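Local structure of acyl-[acyl-carrier-protein]--UDP-N-acetylglucosamine O-acyltransferase (Acinetobacter baumannii, 4E6U) at residues T44-H49 and N62-F67; G53-I58 and G81-L86; V183-M188 and A249-D254; K211-G216 and P244-A249. The protein transfers an acyl chain from acyl carrier protein to UDP-N-acetylglucosamine, the first step in making the lipid A part of lipopolysaccharide. One frame throughout, in Å; residues are numbered along the deposited sequence.

Contact 1: T44-H49 and N62-F67. With SO4 (sulfate ion), chain C.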
loop_
_atom_site.group_PDB
_atom_site.type_symbol
_atom_site.label_atom_id
_atom_site.label_comp_id
_atom_site.label_asym_id
_atom_site.label_seq_id
_atom_site.Cartn_x
_atom_site.Cartn_y
_atom_site.Cartn_z
ATOM N N THR A 44 -11.665 -25.264 5.660
ATOM C CA THR A 44 -11.342 -23.853 5.488
ATOM C C THR A 44 -11.830 -23.073 6.693
ATOM O O THR A 44 -12.888 -23.361 7.270
ATOM C CB THR A 44 -11.926 -23.347 4.162
ATOM O OG1 THR A 44 -11.079 -23.806 3.098
ATOM C CG2 THR A 44 -11.983 -21.803 4.104
ATOM N N LYS A 45 -11.020 -22.100 7.090
ATOM C CA LYS A 45 -11.337 -21.199 8.208
ATOM C C LYS A 45 -11.342 -19.754 7.760
ATOM O O LYS A 45 -10.343 -19.258 7.212
ATOM C CB LYS A 45 -10.326 -21.352 9.343
ATOM C CG LYS A 45 -10.494 -20.323 10.476
ATOM C CD LYS A 45 -9.493 -20.567 11.607
ATOM C CE LYS A 45 -9.713 -19.567 12.725
ATOM N NZ LYS A 45 -8.806 -19.822 13.882
ATOM N N LEU A 46 -12.468 -19.105 7.990
ATOM C CA LEU A 46 -12.564 -17.657 7.870
ATOM C C LEU A 46 -12.561 -17.102 9.274
ATOM O O LEU A 46 -13.307 -17.588 10.125
ATOM C CB LEU A 46 -13.854 -17.247 7.170
ATOM C CG LEU A 46 -13.884 -17.257 5.640
ATOM C CD1 LEU A 46 -13.534 -18.633 5.066
ATOM C CD2 LEU A 46 -15.229 -16.805 5.141
ATOM N N HIS A 47 -11.735 -16.086 9.515
ATOM C CA HIS A 47 -11.755 -15.351 10.781
ATOM C C HIS A 47 -13.007 -14.468 10.830
ATOM O O HIS A 47 -13.947 -14.682 10.070
ATOM C CB HIS A 47 -10.454 -14.555 10.866
ATOM C CG HIS A 47 -9.258 -15.421 11.101
ATOM N ND1 HIS A 47 -8.519 -15.375 12.266
ATOM C CD2 HIS A 47 -8.702 -16.395 10.339
ATOM C CE1 HIS A 47 -7.545 -16.269 12.196
ATOM N NE2 HIS A 47 -7.644 -16.910 11.044
ATOM N N SER A 48 -13.041 -13.493 11.734
ATOM C CA SER A 48 -14.143 -12.523 11.723
ATOM C C SER A 48 -14.004 -11.582 10.521
ATOM O O SER A 48 -12.923 -11.458 9.925
ATOM C CB SER A 48 -14.139 -11.692 13.012
ATOM O OG SER A 48 -13.087 -10.737 13.046
ATOM N N HIS A 49 -15.094 -10.914 10.162
ATOM C CA HIS A 49 -15.021 -9.770 9.250
ATOM C C HIS A 49 -14.454 -10.092 7.862
ATOM O O HIS A 49 -13.758 -9.269 7.250
ATOM C CB HIS A 49 -14.214 -8.594 9.848
ATOM C CG HIS A 49 -14.825 -7.986 11.066
ATOM N ND1 HIS A 49 -14.484 -8.379 12.343
ATOM C CD2 HIS A 49 -15.720 -6.985 11.206
ATOM C CE1 HIS A 49 -15.159 -7.664 13.215
ATOM N NE2 HIS A 49 -15.907 -6.809 12.562
ATOM N N ASN A 62 -8.067 -23.747 3.551
ATOM C CA ASN A 62 -7.641 -22.352 3.425
ATOM C C ASN A 62 -7.839 -21.634 4.738
ATOM O O ASN A 62 -8.629 -22.065 5.576
ATOM C CB ASN A 62 -8.458 -21.692 2.322
ATOM C CG ASN A 62 -8.145 -22.285 0.962
ATOM O OD1 ASN A 62 -7.064 -22.060 0.422
ATOM N ND2 ASN A 62 -9.063 -23.052 0.408
ATOM N N GLU A 63 -7.141 -20.529 4.901
ATOM C CA GLU A 63 -7.367 -19.669 6.036
ATOM C C GLU A 63 -7.391 -18.249 5.527
ATOM O O GLU A 63 -6.430 -17.784 4.878
ATOM C CB GLU A 63 -6.295 -19.870 7.094
ATOM C CG GLU A 63 -6.590 -19.117 8.387
ATOM C CD GLU A 63 -5.630 -19.432 9.526
ATOM O OE1 GLU A 63 -5.857 -18.913 10.645
ATOM O OE2 GLU A 63 -4.624 -20.168 9.315
ATOM N N ILE A 64 -8.478 -17.562 5.863
ATOM C CA ILE A 64 -8.729 -16.191 5.388
ATOM C C ILE A 64 -8.959 -15.297 6.600
ATOM O O ILE A 64 -9.855 -15.570 7.412
ATOM C CB ILE A 64 -9.944 -16.121 4.452
ATOM C CG1 ILE A 64 -9.815 -17.157 3.316
ATOM C CG2 ILE A 64 -10.102 -14.699 3.895
ATOM C CD1 ILE A 64 -10.968 -17.174 2.300
ATOM N N PHE A 65 -8.164 -14.238 6.707
ATOM C CA PHE A 65 -8.164 -13.364 7.881
ATOM C C PHE A 65 -9.077 -12.148 7.708
ATOM O O PHE A 65 -9.577 -11.832 6.606
ATOM C CB PHE A 65 -6.734 -12.903 8.175
ATOM C CG PHE A 65 -5.864 -13.970 8.783
ATOM C CD1 PHE A 65 -5.385 -15.027 8.010
ATOM C CD2 PHE A 65 -5.506 -13.895 10.119
ATOM C CE1 PHE A 65 -4.554 -16.020 8.571
ATOM C CE2 PHE A 65 -4.690 -14.885 10.696
ATOM C CZ PHE A 65 -4.208 -15.949 9.903
ATOM N N GLN A 66 -9.321 -11.490 8.833
ATOM C CA GLN A 66 -10.231 -10.366 8.887
ATOM C C GLN A 66 -9.909 -9.280 7.870
ATOM O O GLN A 66 -8.726 -8.960 7.597
ATOM C CB GLN A 66 -10.225 -9.750 10.303
ATOM C CG GLN A 66 -8.835 -9.402 10.880
ATOM C CD GLN A 66 -8.150 -10.527 11.646
ATOM O OE1 GLN A 66 -7.105 -10.289 12.298
ATOM N NE2 GLN A 66 -8.692 -11.697 11.597
ATOM N N PHE A 67 -10.996 -8.704 7.356
ATOM C CA PHE A 67 -10.962 -7.555 6.446
ATOM C C PHE A 67 -10.451 -7.917 5.057
ATOM O O PHE A 67 -10.139 -7.030 4.257
ATOM C CB PHE A 67 -10.154 -6.380 7.031
ATOM C CG PHE A 67 -10.445 -6.100 8.488
ATOM C CD1 PHE A 67 -11.749 -5.824 8.914
ATOM C CD2 PHE A 67 -9.417 -6.091 9.420
ATOM C CE1 PHE A 67 -11.997 -5.557 10.264
ATOM C CE2 PHE A 67 -9.677 -5.807 10.768
ATOM C CZ PHE A 67 -10.949 -5.554 11.183
HETATM S S SO4 C . -7.730 -17.086 16.324
HETATM O O1 SO4 C . -8.360 -17.817 17.433
HETATM O O2 SO4 C . -6.356 -17.558 16.146
HETATM O O3 SO4 C . -8.489 -17.329 15.093
HETATM O O4 SO4 C . -7.723 -15.643 16.631
HETATM O O HOH W 1 -6.078 -20.321 12.929
#
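The imidazole of His47 lies over the phenyl ring of Phe65 in an offset stack, centroids 4.0 Å apart and planes 18° from parallel, with NE2 above the middle of the phenyl ring. That same nitrogen gives its N-H to Glu63: NE2 to OE1 is 2.7 Å, in the imidazole plane and on the anti lone pair of the oxygen. Ring and carboxylate are nearly coplanar; the stack and the bond together hold the turn of the imidazole. On the opposite imidazole face, toward the rim, sits CE of Lys45, whose fully extended chain (CG anti to the backbone N, chi1 173°) runs beside that of Glu63. Its NZ reaches OE1 of Glu63 through a water and also binds a sulfate ion, probably from the crystallisation liquor. The two segments are neighbouring rungs of a left-handed parallel beta-helix, the fold of hexapeptide-repeat acyltransferases: strands 45-46 and 63-64 run in register, Ile64 N to Lys45 O being 2.9 Å. On the other sheet face Leu46 and Ile64 lie side by side and touch through their CD1 atoms, 4.0 Å apart, inside the coil. At one end OG1 of Thr44 accepts the N-H of Asn62, 3.0 Å from N, while also bonded to Gly59. At the other, Phe67 N bonds to His49 O, 2.8 Å away, and Phe67 packs on His49 of a second subunit.

Contact 2: G53-I58 and G81-L86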
loop_
_atom_site.group_PDB
_atom_site.type_symbol
_atom_site.label_atom_id
_atom_site.label_comp_id
_atom_site.label_asym_id
_atom_site.label_seq_id
_atom_site.Cartn_x
_atom_site.Cartn_y
_atom_site.Cartn_z
ATOM N N GLY A 53 -17.742 -12.020 -1.676
ATOM C CA GLY A 53 -18.793 -11.273 -2.384
ATOM C C GLY A 53 -19.826 -12.168 -3.058
ATOM O O GLY A 53 -21.034 -11.961 -2.913
ATOM N N GLY A 54 -19.340 -13.154 -3.806
ATOM C CA GLY A 54 -20.239 -14.048 -4.520
ATOM C C GLY A 54 -19.453 -14.800 -5.550
ATOM O O GLY A 54 -18.288 -14.482 -5.811
ATOM N N PHE A 55 -20.072 -15.834 -6.126
ATOM C CA PHE A 55 -19.511 -16.483 -7.322
ATOM C C PHE A 55 -18.047 -16.875 -7.131
ATOM O O PHE A 55 -17.185 -16.580 -7.960
ATOM C CB PHE A 55 -19.732 -15.592 -8.560
ATOM C CG PHE A 55 -21.165 -15.288 -8.799
ATOM C CD1 PHE A 55 -21.920 -16.120 -9.628
ATOM C CD2 PHE A 55 -21.791 -14.227 -8.156
ATOM C CE1 PHE A 55 -23.275 -15.874 -9.827
ATOM C CE2 PHE A 55 -23.147 -13.972 -8.361
ATOM C CZ PHE A 55 -23.882 -14.801 -9.192
ATOM N N THR A 56 -17.793 -17.564 -6.025
ATOM C CA THR A 56 -16.450 -17.938 -5.623
ATOM C C THR A 56 -16.447 -19.383 -5.152
ATOM O O THR A 56 -17.294 -19.772 -4.336
ATOM C CB THR A 56 -15.942 -16.992 -4.488
ATOM O OG1 THR A 56 -15.856 -15.656 -5.015
ATOM C CG2 THR A 56 -14.570 -17.385 -3.987
ATOM N N ARG A 57 -15.502 -20.169 -5.668
ATOM C CA ARG A 57 -15.282 -21.531 -5.199
ATOM C C ARG A 57 -13.993 -21.535 -4.414
ATOM O O ARG A 57 -12.959 -21.119 -4.943
ATOM C CB ARG A 57 -15.179 -22.509 -6.377
ATOM C CG ARG A 57 -16.442 -22.566 -7.200
ATOM C CD ARG A 57 -16.317 -23.522 -8.388
ATOM N NE ARG A 57 -17.417 -23.296 -9.325
ATOM C CZ ARG A 57 -17.332 -22.611 -10.464
ATOM N NH1 ARG A 57 -16.180 -22.077 -10.862
ATOM N NH2 ARG A 57 -18.418 -22.465 -11.218
ATOM N N ILE A 58 -14.053 -21.938 -3.147
ATOM C CA ILE A 58 -12.901 -21.997 -2.256
ATOM C C ILE A 58 -12.650 -23.451 -1.890
ATOM O O ILE A 58 -13.573 -24.143 -1.470
ATOM C CB ILE A 58 -13.142 -21.158 -0.972
ATOM C CG1 ILE A 58 -13.355 -19.694 -1.372
ATOM C CG2 ILE A 58 -11.981 -21.307 0.010
ATOM C CD1 ILE A 58 -13.868 -18.789 -0.266
ATOM N N GLY A 81 -21.687 -6.187 -15.470
ATOM C CA GLY A 81 -22.574 -7.006 -14.644
ATOM C C GLY A 81 -22.676 -8.470 -15.038
ATOM O O GLY A 81 -23.527 -9.188 -14.521
ATOM N N GLU A 82 -21.806 -8.919 -15.939
ATOM C CA GLU A 82 -21.815 -10.309 -16.391
ATOM C C GLU A 82 -21.455 -11.294 -15.277
ATOM O O GLU A 82 -20.755 -10.945 -14.316
ATOM C CB GLU A 82 -20.856 -10.505 -17.562
ATOM C CG GLU A 82 -21.149 -9.644 -18.793
ATOM C CD GLU A 82 -20.406 -8.304 -18.808
ATOM O OE1 GLU A 82 -19.798 -7.896 -17.790
ATOM O OE2 GLU A 82 -20.428 -7.636 -19.860
ATOM N N GLU A 83 -21.922 -12.529 -15.413
ATOM C CA GLU A 83 -21.608 -13.564 -14.442
ATOM C C GLU A 83 -20.167 -14.002 -14.609
ATOM O O GLU A 83 -19.791 -14.557 -15.642
ATOM C CB GLU A 83 -22.538 -14.771 -14.605
ATOM C CG GLU A 83 -22.308 -15.843 -13.555
ATOM C CD GLU A 83 -23.278 -16.988 -13.683
ATOM O OE1 GLU A 83 -22.854 -18.062 -14.151
ATOM O OE2 GLU A 83 -24.457 -16.800 -13.323
ATOM N N THR A 84 -19.350 -13.744 -13.588
ATOM C CA THR A 84 -17.965 -14.191 -13.615
ATOM C C THR A 84 -17.568 -14.661 -12.223
ATOM O O THR A 84 -18.284 -14.421 -11.256
ATOM C CB THR A 84 -16.983 -13.106 -14.077
ATOM O OG1 THR A 84 -16.951 -12.090 -13.084
ATOM C CG2 THR A 84 -17.416 -12.458 -15.416
ATOM N N TRP A 85 -16.420 -15.320 -12.150
ATOM C CA TRP A 85 -16.062 -16.162 -11.013
ATOM C C TRP A 85 -14.660 -15.913 -10.484
ATOM O O TRP A 85 -13.786 -15.371 -11.179
ATOM C CB TRP A 85 -16.177 -17.637 -11.436
ATOM C CG TRP A 85 -17.591 -18.039 -11.683
ATOM C CD1 TRP A 85 -18.324 -17.837 -12.830
ATOM C CD2 TRP A 85 -18.459 -18.691 -10.756
ATOM N NE1 TRP A 85 -19.595 -18.330 -12.661
ATOM C CE2 TRP A 85 -19.703 -18.867 -11.405
ATOM C CE3 TRP A 85 -18.300 -19.164 -9.444
ATOM C CZ2 TRP A 85 -20.799 -19.482 -10.773
ATOM C CZ3 TRP A 85 -19.398 -19.776 -8.814
ATOM C CH2 TRP A 85 -20.622 -19.924 -9.489
ATOM N N LEU A 86 -14.474 -16.347 -9.247
ATOM C CA LEU A 86 -13.179 -16.531 -8.621
ATOM C C LEU A 86 -13.068 -17.972 -8.150
ATOM O O LEU A 86 -14.008 -18.494 -7.549
ATOM C CB LEU A 86 -12.982 -15.575 -7.420
ATOM C CG LEU A 86 -11.776 -15.835 -6.496
ATOM C CD1 LEU A 86 -10.471 -15.608 -7.239
ATOM C CD2 LEU A 86 -11.839 -14.907 -5.284
#
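Trp85 is sandwiched between Arg57 and Phe55. In the Arg57 conformer given (a second is modelled), the guanidinium lies flat on one face of the indole, planes 9° apart, with CZ 4.0 Å from the centroid of the six-membered ring, a cation-pi stack. The Arg57 chain is extended from CG to NE, and chi4 (101°) turns CZ off that line toward the indole; NH1 also forms a salt bridge with Glu87. The other indole face takes CB of Phe55 in a CH-pi contact, 4.0 Å from the same centroid. Farther out, the phenyl ring turns its edge to that face, CD1 meeting CZ2 of Trp85 at 3.7 Å with the planes at 79°. Beneath the aromatic groups, strands 56-58 and 85-88 pair in parallel as successive rungs of the left-handed beta-helix: Leu86 N bonds to Phe55 O at 3.0 Å and Arg57 N to Leu86 O at 2.9 Å. Thr56 and Leu86 lie side by side on the buried face of this sheet. CG2 of Thr56 packs 3.9 Å from CD2 of Leu86, whereas OG1 donates to Gly54 O within its own turn. Near the surface, Glu83 crosses Phe55 at about a right angle, its CG and OE2 near CE1.

Contact 3: V183-M188 and A249-D254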
loop_
_atom_site.group_PDB
_atom_site.type_symbol
_atom_site.label_atom_id
_atom_site.label_comp_id
_atom_site.label_asym_id
_atom_site.label_seq_id
_atom_site.Cartn_x
_atom_site.Cartn_y
_atom_site.Cartn_z
ATOM N N VAL A 183 8.570 -11.672 -16.531
ATOM C CA VAL A 183 9.733 -12.137 -15.795
ATOM C C VAL A 183 9.855 -13.629 -16.027
ATOM O O VAL A 183 9.032 -14.407 -15.554
ATOM C CB VAL A 183 9.640 -11.813 -14.286
ATOM C CG1 VAL A 183 10.879 -12.321 -13.535
ATOM C CG2 VAL A 183 9.480 -10.306 -14.087
ATOM N N PRO A 184 10.887 -14.046 -16.767
ATOM C CA PRO A 184 10.991 -15.463 -17.094
ATOM C C PRO A 184 11.293 -16.361 -15.900
ATOM O O PRO A 184 11.705 -15.883 -14.824
ATOM C CB PRO A 184 12.158 -15.497 -18.106
ATOM C CG PRO A 184 12.197 -14.143 -18.668
ATOM C CD PRO A 184 11.857 -13.229 -17.520
ATOM N N ALA A 185 11.097 -17.662 -16.105
ATOM C CA ALA A 185 11.370 -18.680 -15.098
ATOM C C ALA A 185 12.761 -18.512 -14.528
ATOM O O ALA A 185 13.710 -18.221 -15.274
ATOM C CB ALA A 185 11.212 -20.090 -15.700
ATOM N N TYR A 186 12.895 -18.672 -13.208
ATOM C CA TYR A 186 14.179 -18.590 -12.487
ATOM C C TYR A 186 14.807 -17.201 -12.374
ATOM O O TYR A 186 15.847 -17.067 -11.744
ATOM C CB TYR A 186 15.261 -19.505 -13.095
ATOM C CG TYR A 186 14.809 -20.863 -13.520
ATOM C CD1 TYR A 186 14.386 -21.805 -12.587
ATOM C CD2 TYR A 186 14.830 -21.223 -14.873
ATOM C CE1 TYR A 186 13.975 -23.074 -12.983
ATOM C CE2 TYR A 186 14.428 -22.479 -15.281
ATOM C CZ TYR A 186 14.003 -23.403 -14.338
ATOM O OH TYR A 186 13.612 -24.652 -14.760
ATOM N N VAL A 187 14.205 -16.175 -12.967
ATOM C CA VAL A 187 14.870 -14.875 -13.052
ATOM C C VAL A 187 14.655 -14.016 -11.803
ATOM O O VAL A 187 13.560 -14.015 -11.224
ATOM C CB VAL A 187 14.471 -14.121 -14.354
ATOM C CG1 VAL A 187 14.955 -12.689 -14.346
ATOM C CG2 VAL A 187 15.043 -14.863 -15.596
ATOM N N MET A 188 15.708 -13.327 -11.375
ATOM C CA MET A 188 15.621 -12.313 -10.329
ATOM C C MET A 188 15.458 -10.977 -11.008
ATOM O O MET A 188 16.302 -10.600 -11.826
ATOM C CB MET A 188 16.893 -12.300 -9.492
ATOM C CG MET A 188 17.382 -13.661 -9.130
ATOM S SD MET A 188 18.218 -13.829 -7.538
ATOM C CE MET A 188 17.054 -13.051 -6.410
ATOM N N ALA A 249 15.937 -26.033 -18.627
ATOM C CA ALA A 249 15.918 -24.851 -19.482
ATOM C C ALA A 249 14.624 -24.692 -20.278
ATOM O O ALA A 249 14.334 -23.610 -20.804
ATOM C CB ALA A 249 17.144 -24.834 -20.409
ATOM N N GLN A 250 13.810 -25.750 -20.355
ATOM C CA GLN A 250 12.539 -25.640 -21.061
ATOM C C GLN A 250 11.599 -24.561 -20.481
ATOM O O GLN A 250 10.857 -23.917 -21.216
ATOM C CB GLN A 250 11.819 -26.996 -21.145
ATOM C CG GLN A 250 10.546 -26.965 -22.001
ATOM C CD GLN A 250 10.795 -26.604 -23.465
ATOM O OE1 GLN A 250 11.676 -27.172 -24.105
ATOM N NE2 GLN A 250 10.009 -25.685 -24.001
ATOM N N LEU A 251 11.648 -24.367 -19.164
ATOM C CA LEU A 251 10.847 -23.303 -18.545
ATOM C C LEU A 251 11.221 -21.908 -19.037
ATOM O O LEU A 251 10.343 -21.059 -19.203
ATOM C CB LEU A 251 10.921 -23.356 -17.017
ATOM C CG LEU A 251 10.323 -24.553 -16.278
ATOM C CD1 LEU A 251 10.195 -24.184 -14.795
ATOM C CD2 LEU A 251 8.962 -24.979 -16.838
ATOM N N LEU A 252 12.514 -21.671 -19.275
ATOM C CA LEU A 252 12.962 -20.410 -19.860
ATOM C C LEU A 252 12.487 -20.244 -21.285
ATOM O O LEU A 252 12.054 -19.167 -21.673
ATOM C CB LEU A 252 14.489 -20.271 -19.826
ATOM C CG LEU A 252 15.139 -19.855 -18.513
ATOM C CD1 LEU A 252 16.650 -20.047 -18.607
ATOM C CD2 LEU A 252 14.818 -18.401 -18.214
ATOM N N ILE A 253 12.589 -21.318 -22.068
ATOM C CA ILE A 253 12.081 -21.302 -23.428
ATOM C C ILE A 253 10.584 -20.971 -23.450
ATOM O O ILE A 253 10.151 -20.100 -24.193
ATOM C CB ILE A 253 12.378 -22.636 -24.154
ATOM C CG1 ILE A 253 13.896 -22.769 -24.378
ATOM C CG2 ILE A 253 11.641 -22.688 -25.485
ATOM C CD1 ILE A 253 14.353 -24.179 -24.759
ATOM N N ASP A 254 9.821 -21.629 -22.575
ATOM C CA ASP A 254 8.385 -21.382 -22.462
ATOM C C ASP A 254 8.105 -19.913 -22.154
ATOM O O ASP A 254 7.240 -19.307 -22.761
ATOM C CB ASP A 254 7.756 -22.236 -21.356
ATOM C CG ASP A 254 7.725 -23.725 -21.671
ATOM O OD1 ASP A 254 7.837 -24.134 -22.859
ATOM O OD2 ASP A 254 7.568 -24.496 -20.696
#
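A type II beta turn from Pro184 to Val187, closed by a bond from Val187 N to Pro184 O, presents its corner to the first turn of helix 250-258, with the CA atoms of Ala185 and Leu252 5.3 Å apart. The contact is apolar. CB of Ala185 presses on CB of Leu251 at 3.5 Å, while CD2 of Leu252 meets the oxygen end of the Ala185 carbonyl, 3.1 Å from O, and also touches CB of Pro184. Tyr186, at positive phi in the turn (71°), reaches both leucines with its ring. CG of Leu252 meets this ring at its edge, in the plane, 3.9 Å from CD2 of Tyr186. Leu251 crosses the tyrosine at about a right angle, and its CD1 lies 3.4 Å from the phenolic OH. That hydroxyl is hydrogen-bonded to Glu248 O just ahead of the helix, and Ser255 OG bonds to Ala185 N. The turn leads into strand 187-191 at the end of the beta-helix, and it joins this end to the C-terminal helical domain: Leu252 also packs on Ala220 and Ile224 of helix 211-225, Tyr186 leans on Leu217 of that helix, and Ile253 turns to helix 231-241.

Contact 4: K211-G216 and P244-A249. With SO4 (sulfate ion), chain B.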
loop_
_atom_site.group_PDB
_atom_site.type_symbol
_atom_site.label_atom_id
_atom_site.label_comp_id
_atom_site.label_asym_id
_atom_site.label_seq_id
_atom_site.Cartn_x
_atom_site.Cartn_y
_atom_site.Cartn_z
ATOM N N LYS A 211 25.151 -28.464 -9.984
ATOM C CA LYS A 211 25.995 -27.389 -10.516
ATOM C C LYS A 211 25.890 -27.284 -12.036
ATOM O O LYS A 211 25.826 -26.177 -12.583
ATOM C CB LYS A 211 27.458 -27.592 -10.106
ATOM N N ASN A 212 25.874 -28.436 -12.707
ATOM C CA ASN A 212 25.748 -28.491 -14.166
ATOM C C ASN A 212 24.431 -27.896 -14.660
ATOM O O ASN A 212 24.404 -27.187 -15.669
ATOM C CB ASN A 212 25.893 -29.932 -14.666
ATOM C CG ASN A 212 27.314 -30.454 -14.544
ATOM O OD1 ASN A 212 28.241 -29.917 -15.158
ATOM N ND2 ASN A 212 27.493 -31.512 -13.754
ATOM N N THR A 213 23.351 -28.192 -13.937
ATOM C CA THR A 213 22.041 -27.619 -14.212
ATOM C C THR A 213 22.097 -26.100 -14.051
ATOM O O THR A 213 21.650 -25.365 -14.929
ATOM C CB THR A 213 20.954 -28.202 -13.277
ATOM O OG1 THR A 213 20.919 -29.630 -13.416
ATOM C CG2 THR A 213 19.585 -27.634 -13.616
ATOM N N ILE A 214 22.658 -25.651 -12.928
ATOM C CA ILE A 214 22.805 -24.225 -12.617
ATOM C C ILE A 214 23.627 -23.484 -13.679
ATOM O O ILE A 214 23.231 -22.407 -14.139
ATOM C CB ILE A 214 23.426 -24.028 -11.204
ATOM C CG1 ILE A 214 22.435 -24.494 -10.134
ATOM C CG2 ILE A 214 23.851 -22.566 -10.976
ATOM C CD1 ILE A 214 23.066 -24.837 -8.801
ATOM N N GLN A 215 24.759 -24.071 -14.061
ATOM C CA GLN A 215 25.627 -23.516 -15.103
ATOM C C GLN A 215 24.900 -23.369 -16.451
ATOM O O GLN A 215 25.041 -22.344 -17.121
ATOM C CB GLN A 215 26.909 -24.353 -15.245
ATOM C CG GLN A 215 27.829 -23.974 -16.414
ATOM C CD GLN A 215 28.437 -22.577 -16.299
ATOM O OE1 GLN A 215 28.601 -22.034 -15.199
ATOM N NE2 GLN A 215 28.781 -21.992 -17.444
ATOM N N GLY A 216 24.123 -24.380 -16.837
ATOM C CA GLY A 216 23.289 -24.298 -18.039
ATOM C C GLY A 216 22.311 -23.128 -17.996
ATOM O O GLY A 216 22.131 -22.412 -18.978
ATOM N N PRO A 244 19.472 -29.953 -24.335
ATOM C CA PRO A 244 19.656 -31.409 -24.350
ATOM C C PRO A 244 20.191 -32.001 -23.038
ATOM O O PRO A 244 19.760 -33.097 -22.654
ATOM C CB PRO A 244 20.653 -31.617 -25.509
ATOM C CG PRO A 244 20.340 -30.500 -26.436
ATOM C CD PRO A 244 20.159 -29.322 -25.483
ATOM N N SER A 245 21.097 -31.309 -22.351
ATOM C CA SER A 245 21.607 -31.802 -21.065
ATOM C C SER A 245 20.949 -31.134 -19.859
ATOM O O SER A 245 21.128 -31.591 -18.731
ATOM C CB SER A 245 23.131 -31.658 -20.981
ATOM O OG SER A 245 23.530 -30.302 -20.884
ATOM N N VAL A 246 20.210 -30.050 -20.104
ATOM C CA VAL A 246 19.568 -29.274 -19.029
ATOM C C VAL A 246 18.078 -29.120 -19.348
ATOM O O VAL A 246 17.634 -28.082 -19.852
ATOM C CB VAL A 246 20.267 -27.906 -18.811
ATOM C CG1 VAL A 246 19.631 -27.146 -17.636
ATOM C CG2 VAL A 246 21.758 -28.094 -18.561
ATOM N N PRO A 247 17.283 -30.170 -19.068
ATOM C CA PRO A 247 15.860 -30.126 -19.387
ATOM C C PRO A 247 15.112 -28.995 -18.661
ATOM O O PRO A 247 14.068 -28.538 -19.138
ATOM C CB PRO A 247 15.349 -31.510 -18.940
ATOM C CG PRO A 247 16.380 -32.041 -18.045
ATOM C CD PRO A 247 17.680 -31.481 -18.518
ATOM N N GLU A 248 15.685 -28.543 -17.552
ATOM C CA GLU A 248 15.145 -27.417 -16.775
ATOM C C GLU A 248 15.121 -26.114 -17.576
ATOM O O GLU A 248 14.358 -25.200 -17.269
ATOM C CB GLU A 248 15.958 -27.227 -15.489
ATOM C CG GLU A 248 15.890 -28.424 -14.508
ATOM C CD GLU A 248 16.846 -29.569 -14.837
ATOM O OE1 GLU A 248 17.596 -29.488 -15.832
ATOM O OE2 GLU A 248 16.854 -30.567 -14.081
ATOM N N ALA A 249 15.937 -26.033 -18.627
ATOM C CA ALA A 249 15.918 -24.851 -19.482
ATOM C C ALA A 249 14.624 -24.692 -20.278
ATOM O O ALA A 249 14.334 -23.610 -20.804
ATOM C CB ALA A 249 17.144 -24.834 -20.409
HETATM S S SO4 B . 24.195 -33.348 -13.523
HETATM O O1 SO4 B . 23.409 -32.154 -13.822
HETATM O O2 SO4 B . 25.056 -33.660 -14.661
HETATM O O3 SO4 B . 25.022 -33.100 -12.344
HETATM O O4 SO4 B . 23.296 -34.468 -13.262
HETATM O O HOH W 2 20.043 -30.605 -15.690
#
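Val246 packs its two methyl groups on the first turns of helix 211-225, and this is the close-fitting, apolar part of the contact. CG1, anti to the backbone N (chi1 -177°), rests 3.8 Å from Thr213 O and 4.0 Å from CG2 of Thr213. CG2 of Val246 lies 4.1 Å from CA of Gly216, which, with no side chain, leaves its CA in contact with the valine. Toward solvent the contact turns polar and is bridged by water. Glu248 crosses Thr213 at about a right angle, bent at chi2 (82°), and its OE1 comes within 3.5 Å of the threonine CG2. The polar ends meet through a water, 2.6 Å from OG1 of Thr213 and 2.7 Å from OE1 of Glu248; OG1 is also hydrogen-bonded to Ser210. Farther out, the exposed Asn212 extends ND2 to O3 of a sulfate ion, 3.3 Å away and nearly straight at 172°. The sulfate, probably from the crystallisation liquor, is also held by Ser210. Segment 244-249 links helix 231-241 to helix 250-258 and lies against the start of helix 211-225, within the C-terminal helical domain; Glu248 touches Trp209 ahead of that helix, and Ala249 packs on Ile242, just after helix 231-241.

From the N terminus, contact 1 closes one coil of the beta-helix by bringing 62-67 beside 44-49. Contact 2 opens at 53-58, inside that coil, and closes at 81-86 beyond it, so the two cross; they pair successive rungs on different sheets and touch inside the coil, where Ile58 CD1 meets Ile64 CD1 at 4.2 Å. Contact 3 opens much later, where the beta-helix ends, and closes at 249-254, spanning most of the helical domain. Contact 4 nests within it, sharing Ala249, and the hydrogen bond between Tyr186 and Glu248 ties the two together. Contacts 1 and 3 reach the same sheet, their centres about 34 Å apart.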